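Local structure of nicastrin (Dictyostelium purpureum, 4R12) at residues G93-T98 and A171-F176; F144-Q149 and T580-F585. The protein probably serves as an essential subunit of gamma-secretase, the protease complex that cleaves membrane proteins such as Notch receptors within the membrane. All blocks are in the same frame, centred on the assembly; numbering follows the deposited sequence.

Contact 1: G93-T98 and A171-F176; sequences GIIVLT and AELDSF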
# COMPACT_ATOMS: atom_id res chain seq x y z
N GLY A 93 19.93 -5.51 19.46
CA GLY A 93 19.25 -5.61 18.19
C GLY A 93 18.48 -6.90 18.09
O GLY A 93 18.69 -7.81 18.89
N ILE A 94 17.60 -6.98 17.10
CA ILE A 94 16.84 -8.19 16.85
C ILE A 94 16.87 -8.54 15.37
O ILE A 94 16.79 -7.66 14.51
CB ILE A 94 15.37 -8.04 17.32
CG1 ILE A 94 15.32 -7.95 18.85
CG2 ILE A 94 14.50 -9.19 16.84
CD1 ILE A 94 13.96 -7.56 19.38
N ILE A 95 17.03 -9.83 15.08
CA ILE A 95 16.88 -10.35 13.73
C ILE A 95 15.68 -11.28 13.71
O ILE A 95 15.59 -12.21 14.51
CB ILE A 95 18.12 -11.12 13.26
CG1 ILE A 95 19.34 -10.21 13.28
CG2 ILE A 95 17.90 -11.71 11.88
CD1 ILE A 95 20.65 -10.92 12.96
N VAL A 96 14.75 -11.00 12.81
CA VAL A 96 13.55 -11.82 12.69
C VAL A 96 13.68 -12.75 11.49
O VAL A 96 13.92 -12.32 10.36
CB VAL A 96 12.27 -10.95 12.56
CG1 VAL A 96 11.03 -11.84 12.34
CG2 VAL A 96 12.10 -10.06 13.81
N LEU A 97 13.53 -14.04 11.76
CA LEU A 97 13.68 -15.07 10.75
C LEU A 97 12.39 -15.22 9.94
O LEU A 97 11.29 -15.14 10.49
CB LEU A 97 14.05 -16.41 11.42
CG LEU A 97 15.28 -16.39 12.33
CD1 LEU A 97 15.34 -17.68 13.14
CD2 LEU A 97 16.57 -16.21 11.54
N THR A 98 12.53 -15.44 8.64
CA THR A 98 11.36 -15.64 7.79
C THR A 98 11.40 -16.98 7.07
O THR A 98 10.70 -17.14 6.07
CB THR A 98 11.23 -14.53 6.73
OG1 THR A 98 12.33 -14.63 5.81
CG2 THR A 98 11.25 -13.15 7.39
N ALA A 171 26.73 -10.57 15.14
CA ALA A 171 26.30 -9.77 13.99
C ALA A 171 26.31 -8.28 14.29
O ALA A 171 26.27 -7.87 15.45
CB ALA A 171 24.90 -10.19 13.54
N GLU A 172 26.36 -7.48 13.24
CA GLU A 172 26.20 -6.04 13.36
C GLU A 172 25.07 -5.55 12.47
O GLU A 172 25.01 -5.89 11.29
CB GLU A 172 27.50 -5.30 13.02
CG GLU A 172 27.32 -3.79 12.88
CD GLU A 172 28.63 -3.05 12.69
OE1 GLU A 172 29.66 -3.50 13.24
OE2 GLU A 172 28.64 -2.03 11.97
N LEU A 173 24.19 -4.75 13.05
CA LEU A 173 23.08 -4.14 12.34
C LEU A 173 23.26 -2.63 12.22
O LEU A 173 23.30 -1.90 13.22
CB LEU A 173 21.75 -4.45 13.07
CG LEU A 173 21.13 -5.86 13.03
CD1 LEU A 173 22.04 -6.93 13.64
CD2 LEU A 173 19.76 -5.86 13.73
N ASP A 174 23.38 -2.15 10.98
CA ASP A 174 23.49 -0.72 10.68
C ASP A 174 22.20 -0.19 10.08
O ASP A 174 21.82 -0.59 8.97
CB ASP A 174 24.64 -0.45 9.70
CG ASP A 174 25.96 -0.98 10.19
OD1 ASP A 174 26.29 -0.76 11.37
OD2 ASP A 174 26.68 -1.62 9.39
N SER A 175 21.52 0.69 10.80
CA SER A 175 20.34 1.36 10.29
C SER A 175 20.12 2.64 11.06
O SER A 175 19.13 2.80 11.77
CB SER A 175 19.10 0.45 10.37
OG SER A 175 18.78 0.13 11.72
N PHE A 176 21.06 3.58 10.92
CA PHE A 176 20.98 4.83 11.65
C PHE A 176 19.98 5.79 11.03
O PHE A 176 20.13 6.20 9.89
CB PHE A 176 22.34 5.53 11.72
CG PHE A 176 22.27 6.85 12.45
CD1 PHE A 176 22.08 6.88 13.82
CD2 PHE A 176 22.35 8.05 11.76
CE1 PHE A 176 21.99 8.09 14.50
CE2 PHE A 176 22.26 9.27 12.43
CZ PHE A 176 22.08 9.28 13.80

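Contact 2: F144-Q149 and T580-F585; sequences FAIDNQ and TALKVF. With NAG (2-acetamido-2-deoxy-beta-D-glucopyranose), chain D.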
# COMPACT_ATOMS: atom_id res chain seq x y z
N PHE A 144 15.91 -6.07 12.17
CA PHE A 144 15.90 -6.49 10.77
C PHE A 144 15.17 -7.81 10.59
O PHE A 144 15.36 -8.74 11.39
CB PHE A 144 17.32 -6.69 10.21
CG PHE A 144 18.10 -5.43 9.97
CD1 PHE A 144 18.22 -4.45 10.94
CD2 PHE A 144 18.80 -5.26 8.79
CE1 PHE A 144 18.99 -3.31 10.72
CE2 PHE A 144 19.57 -4.12 8.56
CZ PHE A 144 19.66 -3.14 9.53
N ALA A 145 14.40 -7.92 9.51
CA ALA A 145 14.04 -9.22 8.99
C ALA A 145 15.05 -9.60 7.90
O ALA A 145 15.74 -8.73 7.35
CB ALA A 145 12.61 -9.23 8.43
N ILE A 146 15.13 -10.89 7.59
CA ILE A 146 16.04 -11.38 6.56
C ILE A 146 15.30 -12.41 5.72
O ILE A 146 14.33 -13.00 6.19
CB ILE A 146 17.32 -12.01 7.16
CG1 ILE A 146 16.98 -12.86 8.38
CG2 ILE A 146 18.34 -10.92 7.52
CD1 ILE A 146 18.15 -13.63 8.92
N ASP A 147 15.75 -12.62 4.49
CA ASP A 147 15.02 -13.50 3.57
C ASP A 147 15.13 -14.96 3.99
O ASP A 147 15.78 -15.30 4.97
CB ASP A 147 15.48 -13.30 2.12
CG ASP A 147 16.86 -13.91 1.83
OD1 ASP A 147 17.48 -14.54 2.70
OD2 ASP A 147 17.32 -13.75 0.69
N ASN A 148 14.48 -15.83 3.23
CA ASN A 148 14.38 -17.25 3.59
C ASN A 148 15.72 -17.94 3.70
O ASN A 148 16.04 -18.48 4.72
CB ASN A 148 13.49 -18.01 2.61
CG ASN A 148 13.04 -19.35 3.11
OD1 ASN A 148 13.73 -20.04 3.81
ND2 ASN A 148 11.86 -19.73 2.75
N GLN A 149 16.47 -17.91 2.63
CA GLN A 149 17.78 -18.53 2.58
C GLN A 149 18.69 -18.03 3.70
O GLN A 149 19.30 -18.83 4.42
CB GLN A 149 18.41 -18.27 1.21
CG GLN A 149 19.87 -18.68 1.09
CD GLN A 149 20.33 -18.76 -0.36
OE1 GLN A 149 19.65 -19.37 -1.20
NE2 GLN A 149 21.47 -18.15 -0.66
N THR A 580 21.70 1.03 4.97
CA THR A 580 21.29 -0.06 5.84
C THR A 580 22.14 -1.30 5.55
O THR A 580 22.35 -1.64 4.38
CB THR A 580 19.79 -0.37 5.65
OG1 THR A 580 19.02 0.49 6.50
CG2 THR A 580 19.49 -1.83 5.97
N ALA A 581 22.63 -1.97 6.59
CA ALA A 581 23.44 -3.17 6.37
C ALA A 581 23.40 -4.16 7.54
O ALA A 581 23.28 -3.78 8.71
CB ALA A 581 24.89 -2.79 6.08
N LEU A 582 23.52 -5.44 7.19
CA LEU A 582 23.57 -6.52 8.16
C LEU A 582 24.80 -7.38 7.90
O LEU A 582 24.96 -7.92 6.80
CB LEU A 582 22.28 -7.35 8.10
CG LEU A 582 22.09 -8.58 8.99
CD1 LEU A 582 22.76 -8.45 10.34
CD2 LEU A 582 20.60 -8.80 9.19
N LYS A 583 25.66 -7.49 8.90
CA LYS A 583 26.90 -8.22 8.75
C LYS A 583 27.01 -9.28 9.84
O LYS A 583 26.63 -9.04 10.98
CB LYS A 583 28.11 -7.27 8.83
CG LYS A 583 27.99 -6.05 7.93
CD LYS A 583 28.96 -4.95 8.36
CE LYS A 583 28.77 -3.68 7.53
NZ LYS A 583 29.61 -2.55 8.02
N VAL A 584 27.52 -10.45 9.47
CA VAL A 584 27.75 -11.52 10.43
C VAL A 584 29.25 -11.83 10.46
O VAL A 584 29.94 -11.67 9.45
CB VAL A 584 26.91 -12.77 10.09
CG1 VAL A 584 27.32 -13.97 10.93
CG2 VAL A 584 25.44 -12.47 10.30
N PHE A 585 29.74 -12.23 11.63
CA PHE A 585 31.17 -12.42 11.84
C PHE A 585 31.38 -13.30 13.07
O PHE A 585 30.47 -13.45 13.88
CB PHE A 585 31.86 -11.07 12.02
CG PHE A 585 31.26 -10.24 13.12
CD1 PHE A 585 31.71 -10.35 14.42
CD2 PHE A 585 30.22 -9.36 12.85
CE1 PHE A 585 31.14 -9.60 15.43
CE2 PHE A 585 29.65 -8.61 13.85
CZ PHE A 585 30.11 -8.73 15.15
C1 NAG D . 11.23 -21.29 2.69
C2 NAG D . 9.76 -21.52 2.92
C3 NAG D . 9.48 -22.99 3.06
C4 NAG D . 10.12 -23.80 1.95
C5 NAG D . 11.59 -23.40 1.82
C6 NAG D . 12.33 -24.06 0.70
C7 NAG D . 8.54 -19.83 4.09
C8 NAG D . 8.07 -19.35 5.40
N2 NAG D . 9.36 -20.85 4.12
O3 NAG D . 8.07 -23.14 3.07
O4 NAG D . 9.97 -25.18 2.28
O5 NAG D . 11.61 -22.03 1.55
O6 NAG D . 11.72 -23.70 -0.53
O7 NAG D . 8.21 -19.32 3.06

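Contact 1: G93-T98 and A171-F176
Leu173 meets Gly93, Ile94 and Ile95 in the apolar interior of the nicastrin small lobe, where strands 90-96 and 169-174 face each other with their axes 8.3 Å apart and turned by 97°. Leucine suits this place because its forked end reaches two different surfaces. With CG anti to the carbonyl carbon (chi1 -72°), the fork at CG faces strand 90-96. One branch goes to the strand backbone: Leu173 CD2 comes within 3.6 Å of Ile94 O. The same methyl lies 4.5 Å from Gly93 CA, an approach helped by the lack of a side chain on Gly93. The other branch, Leu173 CD1, rests 4.3 Å from Ile95 CG1. Farther out along the isoleucine, Ile95 CD1 touches Ala171 CB at 4.4 Å; Ala171, with only a CB to offer, lets the tip of Ile95 approach its strand. The contact is thus aliphatic, apart from the brush against Ile94 O, a carbonyl already engaged by the backbone of Phe144. Around it, strand 90-96 runs parallel to its partners 67-72 and 143-146, while strand 169-174 pairs antiparallel with 43-50 and 581-586; Ile69 and Leu47 add apolar side chains to the same core.

Contact 2: F144-Q149 and T580-F585
Phe144 packs against Thr580, Ala581 and Leu582, joining strand 143-146 of the small lobe to strand 581-586 near the C-terminal end of the chain, a strand 431 residues further on that contributes side chains to the same core. The two strands do not pair; their axes stand 9.4 Å apart at 69°, and side chains fill the space between. Along the phenylalanine, CB comes first, 4.0 Å from Leu582 CD2. On the ring, Phe144 CD2 meets the same methyl and also Leu582 CB, as the two side chains slide past each other in opposite directions. Beyond it, Phe144 CE2 lies 3.5 Å from Thr580 CG2 and 3.7 Å from Ala581 O, and CZ at the tip touches the same pair. Phe144 and Thr580 reach toward each other, tip to tip: with CG2 anti to the backbone N, threonine offers its methyl to the ring at the partly exposed end of the contact. A long flat residue suits this span, reaching from one strand to the other's backbone. Ile146 crosses Leu582 at about a right angle, its CG2 3.5 Å from Leu582 CD2. Asp147 then caps the helix 148-160, OD1 also hydrogen-bonding Thr150 OG1. One residue later, Asn148 ND2 is covalently joined to C1 of the N-acetylglucosamine, whose sugar is held further by a hydrogen bond to Asp99 O.

In the fold
Contacts 1 and 2 lie about 6 Å apart between centres and join the same two pairs of neighbouring strands, 90-96 with 143-146 and 169-174 with 581-586. Within the first pair, Val96 N is hydrogen-bonded to Phe144 O at 2.7 Å; across the core, Leu173 touches Phe144 and Leu582, so it bridges the two contacts. Contact 1 brings together aliphatic groups and one backbone carbonyl, all on buried residues. Contact 2 adds an aromatic ring and runs outward, with Thr580 and Ala581 partly exposed. Beyond the strands, both segments 93-98 and 144-149 reach the Asn148 glycan, and Thr98 OG1 is hydrogen-bonded to Ile146 O.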